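Side-chain contacts in aldehyde dehydrogenase (Burkholderia vietnamiensis, PDB 5KF0), which probably oxidises aldehydes to carboxylic acids using NAD(P)+ as electron acceptor, and binds NADPH: residues F447-D450 against N451-Y454; Y306-L309 against R310-V314. All coordinates share one frame; numbering follows the deposited sequence.

Contact 1 (F447-D450 against N451-Y454). With ACT (acetate ion), chain H.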
loop_
_atom_site.group_PDB
_atom_site.type_symbol
_atom_site.label_atom_id
_atom_site.label_comp_id
_atom_site.label_asym_id
_atom_site.label_seq_id
_atom_site.Cartn_x
_atom_site.Cartn_y
_atom_site.Cartn_z
ATOM N N PHE A 447 14.737 22.541 3.004
ATOM C CA PHE A 447 13.287 22.380 2.940
ATOM C C PHE A 447 12.840 21.093 3.631
ATOM O O PHE A 447 13.421 20.022 3.410
ATOM C CB PHE A 447 12.804 22.363 1.485
ATOM C CG PHE A 447 11.340 22.056 1.350
ATOM C CD1 PHE A 447 10.401 23.065 1.517
ATOM C CD2 PHE A 447 10.897 20.766 1.104
ATOM C CE1 PHE A 447 9.039 22.784 1.426
ATOM C CE2 PHE A 447 9.539 20.489 1.018
ATOM C CZ PHE A 447 8.620 21.502 1.172
ATOM N N ARG A 448 11.785 21.204 4.442
ATOM C CA ARG A 448 11.085 20.063 5.022
ATOM C C ARG A 448 9.603 20.399 5.132
ATOM O O ARG A 448 9.240 21.512 5.516
ATOM C CB ARG A 448 11.627 19.712 6.413
ATOM C CG ARG A 448 10.884 18.530 7.074
ATOM C CD ARG A 448 11.435 18.260 8.468
ATOM N NE ARG A 448 10.838 17.063 9.051
ATOM C CZ ARG A 448 11.139 16.591 10.255
ATOM N NH1 ARG A 448 11.996 17.247 11.040
ATOM N NH2 ARG A 448 10.586 15.461 10.674
ATOM N N VAL A 449 8.757 19.442 4.776
ATOM C CA VAL A 449 7.327 19.516 5.055
ATOM C C VAL A 449 6.988 18.334 5.957
ATOM O O VAL A 449 7.584 17.257 5.836
ATOM C CB VAL A 449 6.497 19.556 3.747
ATOM C CG1 VAL A 449 6.796 18.368 2.849
ATOM C CG2 VAL A 449 5.003 19.689 4.026
ATOM N N ASP A 450 6.075 18.543 6.908
ATOM C CA ASP A 450 6.122 17.687 8.089
ATOM C C ASP A 450 5.552 16.293 7.886
ATOM O O ASP A 450 5.743 15.445 8.766
ATOM C CB ASP A 450 5.438 18.400 9.255
ATOM C CG ASP A 450 6.235 19.606 9.702
ATOM O OD1 ASP A 450 7.374 19.408 10.169
ATOM O OD2 ASP A 450 5.743 20.742 9.567
ATOM N N ASN A 451 4.896 16.004 6.758
ATOM C CA ASN A 451 4.486 14.629 6.509
ATOM C C ASN A 451 5.561 13.796 5.822
ATOM O O ASN A 451 5.447 12.567 5.810
ATOM C CB ASN A 451 3.207 14.584 5.657
ATOM C CG ASN A 451 3.401 15.190 4.284
ATOM O OD1 ASN A 451 4.195 16.112 4.109
ATOM N ND2 ASN A 451 2.656 14.684 3.298
ATOM N N MET A 452 6.604 14.419 5.289
ATOM C CA MET A 452 7.523 13.675 4.440
ATOM C C MET A 452 8.472 12.824 5.283
ATOM O O MET A 452 8.799 13.180 6.420
ATOM C CB MET A 452 8.318 14.640 3.560
ATOM C CG MET A 452 9.551 15.278 4.211
ATOM S SD MET A 452 10.173 16.627 3.172
ATOM C CE MET A 452 11.912 16.662 3.608
ATOM N N PRO A 453 8.930 11.685 4.755
ATOM C CA PRO A 453 10.001 10.954 5.446
ATOM C C PRO A 453 11.226 11.852 5.577
ATOM O O PRO A 453 11.604 12.553 4.634
ATOM C CB PRO A 453 10.262 9.746 4.530
ATOM C CG PRO A 453 9.770 10.188 3.170
ATOM C CD PRO A 453 8.616 11.117 3.429
ATOM N N TYR A 454 11.821 11.874 6.770
ATOM C CA TYR A 454 12.901 12.821 7.020
ATOM C C TYR A 454 13.938 12.213 7.946
ATOM O O TYR A 454 13.601 11.740 9.036
ATOM C CB TYR A 454 12.349 14.116 7.633
ATOM C CG TYR A 454 13.443 15.082 7.991
ATOM C CD1 TYR A 454 14.048 15.850 7.007
ATOM C CD2 TYR A 454 13.897 15.204 9.300
ATOM C CE1 TYR A 454 15.056 16.740 7.315
ATOM C CE2 TYR A 454 14.918 16.103 9.619
ATOM C CZ TYR A 454 15.486 16.861 8.615
ATOM O OH TYR A 454 16.487 17.768 8.911
HETATM C C ACT H . 13.285 20.876 10.087
HETATM O O ACT H . 12.828 21.880 9.467
HETATM O OXT ACT H . 12.508 20.277 10.866
HETATM C CH3 ACT H . 14.689 20.388 9.918
HETATM O O HOH W 1 8.789 15.219 8.187
#

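Contact 2 (Y306-L309 against R310-V314)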
loop_
_atom_site.group_PDB
_atom_site.type_symbol
_atom_site.label_atom_id
_atom_site.label_comp_id
_atom_site.label_asym_id
_atom_site.label_seq_id
_atom_site.Cartn_x
_atom_site.Cartn_y
_atom_site.Cartn_z
ATOM N N TYR A 306 29.428 31.065 -11.919
ATOM C CA TYR A 306 30.001 31.311 -10.600
ATOM C C TYR A 306 30.134 32.801 -10.293
ATOM O O TYR A 306 29.726 33.259 -9.218
ATOM C CB TYR A 306 31.356 30.612 -10.495
ATOM C CG TYR A 306 31.996 30.695 -9.125
ATOM C CD1 TYR A 306 31.804 29.689 -8.182
ATOM C CD2 TYR A 306 32.802 31.777 -8.777
ATOM C CE1 TYR A 306 32.392 29.755 -6.937
ATOM C CE2 TYR A 306 33.385 31.854 -7.532
ATOM C CZ TYR A 306 33.178 30.842 -6.616
ATOM O OH TYR A 306 33.766 30.920 -5.374
ATOM N N ASP A 307 30.718 33.576 -11.212
ATOM C CA ASP A 307 30.988 34.981 -10.904
ATOM C C ASP A 307 29.699 35.775 -10.730
ATOM O O ASP A 307 29.604 36.625 -9.834
ATOM C CB ASP A 307 31.849 35.614 -11.992
ATOM C CG ASP A 307 33.268 35.105 -11.981
ATOM O OD1 ASP A 307 33.661 34.435 -11.009
ATOM O OD2 ASP A 307 34.000 35.392 -12.949
ATOM N N THR A 308 28.696 35.522 -11.574
ATOM C CA THR A 308 27.444 36.266 -11.443
ATOM C C THR A 308 26.695 35.867 -10.177
ATOM O O THR A 308 26.180 36.731 -9.452
ATOM C CB THR A 308 26.572 36.053 -12.675
ATOM O OG1 THR A 308 27.289 36.497 -13.832
ATOM C CG2 THR A 308 25.290 36.854 -12.551
ATOM N N LEU A 309 26.613 34.567 -9.897
ATOM C CA LEU A 309 25.981 34.135 -8.655
ATOM C C LEU A 309 26.717 34.705 -7.449
ATOM O O LEU A 309 26.086 35.159 -6.488
ATOM C CB LEU A 309 25.930 32.608 -8.581
ATOM C CG LEU A 309 25.198 32.041 -7.363
ATOM C CD1 LEU A 309 24.484 30.736 -7.713
ATOM C CD2 LEU A 309 26.151 31.802 -6.198
ATOM N N ARG A 310 28.050 34.679 -7.479
ATOM C CA ARG A 310 28.821 35.191 -6.350
ATOM C C ARG A 310 28.472 36.646 -6.066
ATOM O O ARG A 310 28.214 37.016 -4.914
ATOM C CB ARG A 310 30.320 35.041 -6.610
ATOM C CG ARG A 310 31.187 35.615 -5.488
ATOM C CD ARG A 310 32.671 35.420 -5.772
ATOM N NE ARG A 310 33.106 36.178 -6.943
ATOM C CZ ARG A 310 34.269 35.999 -7.559
ATOM N NH1 ARG A 310 35.122 35.084 -7.122
ATOM N NH2 ARG A 310 34.577 36.740 -8.616
ATOM N N ASP A 311 28.454 37.486 -7.107
ATOM C CA ASP A 311 28.116 38.897 -6.916
ATOM C C ASP A 311 26.735 39.054 -6.295
ATOM O O ASP A 311 26.543 39.849 -5.364
ATOM C CB ASP A 311 28.172 39.648 -8.247
ATOM C CG ASP A 311 29.577 39.791 -8.782
ATOM O OD1 ASP A 311 30.540 39.527 -8.031
ATOM O OD2 ASP A 311 29.710 40.184 -9.959
ATOM N N LYS A 312 25.753 38.321 -6.821
ATOM C CA LYS A 312 24.394 38.402 -6.296
ATOM C C LYS A 312 24.313 37.891 -4.864
ATOM O O LYS A 312 23.621 38.482 -4.025
ATOM C CB LYS A 312 23.441 37.613 -7.194
ATOM C CG LYS A 312 23.212 38.263 -8.567
ATOM C CD LYS A 312 22.363 37.363 -9.467
ATOM C CE LYS A 312 22.037 38.024 -10.801
ATOM N NZ LYS A 312 21.016 39.100 -10.652
ATOM N N LEU A 313 24.995 36.781 -4.567
ATOM C CA LEU A 313 24.907 36.214 -3.226
ATOM C C LEU A 313 25.638 37.084 -2.205
ATOM O O LEU A 313 25.193 37.209 -1.059
ATOM C CB LEU A 313 25.453 34.788 -3.229
ATOM C CG LEU A 313 25.356 34.048 -1.900
ATOM C CD1 LEU A 313 23.912 33.982 -1.429
ATOM C CD2 LEU A 313 25.927 32.648 -2.044
ATOM N N VAL A 314 26.754 37.699 -2.603
ATOM C CA VAL A 314 27.431 38.644 -1.716
ATOM C C VAL A 314 26.500 39.806 -1.385
ATOM O O VAL A 314 26.348 40.197 -0.219
ATOM C CB VAL A 314 28.751 39.124 -2.350
ATOM C CG1 VAL A 314 29.272 40.386 -1.664
ATOM C CG2 VAL A 314 29.791 38.011 -2.291
HETATM O O HOH W 2 32.093 37.743 -8.941
#

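Contact 1 (F447-D450 against N451-Y454)
Arg448 lays its guanidinium over one face of the Tyr454 ring, stacked on it with the two planes 18° apart. Tyr454 CD2 lies over the centre of the guanidinium, 3.2 Å from Arg448 CZ, while Arg448 CD comes over the ring centre at 3.8 Å from the Tyr454 centroid, a CH-pi contact. The arginine reaches this far because its chain is extended from CG to NE. At the guanidinium edge, Arg448 NH1 donates to OXT of an acetate ion (3.1 Å), probably a guest from the crystallisation liquor, whose CH3 touches the tyrosine OH. Arg448 NE donates to a water 2.9 Å away, which lies within hydrogen-bonding distance of Met452 O, one of several acceptors competing for its protons. The tightly packed part lies at the type I beta turn from Val449 to Met452, closed by Met452 N to Val449 O (3.1 Å), with the donor above the carbonyl plane. Met452 folds back against Val449: chi1 of 83° sets CG between its backbone N and carbonyl carbon, beside Val449 O, and Met452 SD takes a weak bond from Val449 N (3.5 Å), nearly straight at 176°. The same sulfur touches Val449 CG1 and approaches the Phe447 ring obliquely, a Met-aromatic contact. Looser is the corner at Asn451, a partly exposed residue whose OD1 is nevertheless buried against both methyls of Val449 with no polar partner, whereas ND2 bonds to Asn133 O of the second subunit. This loop links strand 438-441 to strand 461-462. Tyr454, beside Cys293, touches the bound NADPH, Asp450 pairs with Arg112 of helix 103-123 and bonds to His170 of helix 164-178, and Tyr143 of the second subunit stacks on Phe447.

Contact 2 (Y306-L309 against R310-V314)
The first turns of helix 306-319 make this contact, a set of alpha-helical i to i+3 and i to i+4 contacts in which side chains of one turn lie along those of the next. Its backbone bonds run from Arg310 N to Tyr306 O (2.8 Å) through to Leu313 N and Leu309 O (2.7 Å). Three faces of the helix differ in character. On the charged one, Asp307 and Arg310 lie side by side and point the same way, with their flat groups 14° from parallel; the guanidinium contacts hold for one of two conformers of Arg310. OD1 of Asp307 hangs over one face of the guanidinium, 3.4 Å from NH2 of Arg310 and toward its rim, so the salt bridge is one of charges, with no N-H aimed at the oxygen. The bend at chi3 of Arg310 (65°) turns the guanidinium back toward the first turn, bringing Arg310 NH1 to the edge of the Tyr306 ring, 3.7 Å from CE2, with the ring and guanidinium planes 79° apart. Glu375 OE1, on strand 368-375, receives both Tyr306 OH and the salt bridge of Arg310 NH1, tying this end of the helix to the sheet. On the buried face, Leu309 and Leu313 meet CD2 to CD2 at 4.2 Å and press on strand 298-302, Leu309 against Val301 and Leu313 against Ile299. Thr308 and Lys312 run alongside each other on a third flank, where Thr308 CG2 touches Lys312 CE at 3.9 Å before the lysine chain bends at chi4 and carries NZ to Asp275 of helix 274-286. Back on the charged side, a water donates to Asp307 O at 2.9 Å and accepts from Arg310 NH2 at 2.7 Å.

How the contacts relate
Contact 2 comes first along the chain and closes well before contact 1 opens. Their centres are 30 Å apart and their nearest atoms about 15 Å, so they do not touch. Both border the mixed sheet that contains strands 298-302, 392-398 and 416-420: helix 306-319 of contact 2 packs on the first two, whereas Met452 and Tyr454 of contact 1 touch Gln416 of the third. Contact 1 lies nearer the middle of the chain and belongs to both the cofactor pocket and the subunit interface. Contact 2, 30 Å from the chain centre, is packing of a helix on the sheet, away from the cofactor-binding loop, and no other subunit touches its segments.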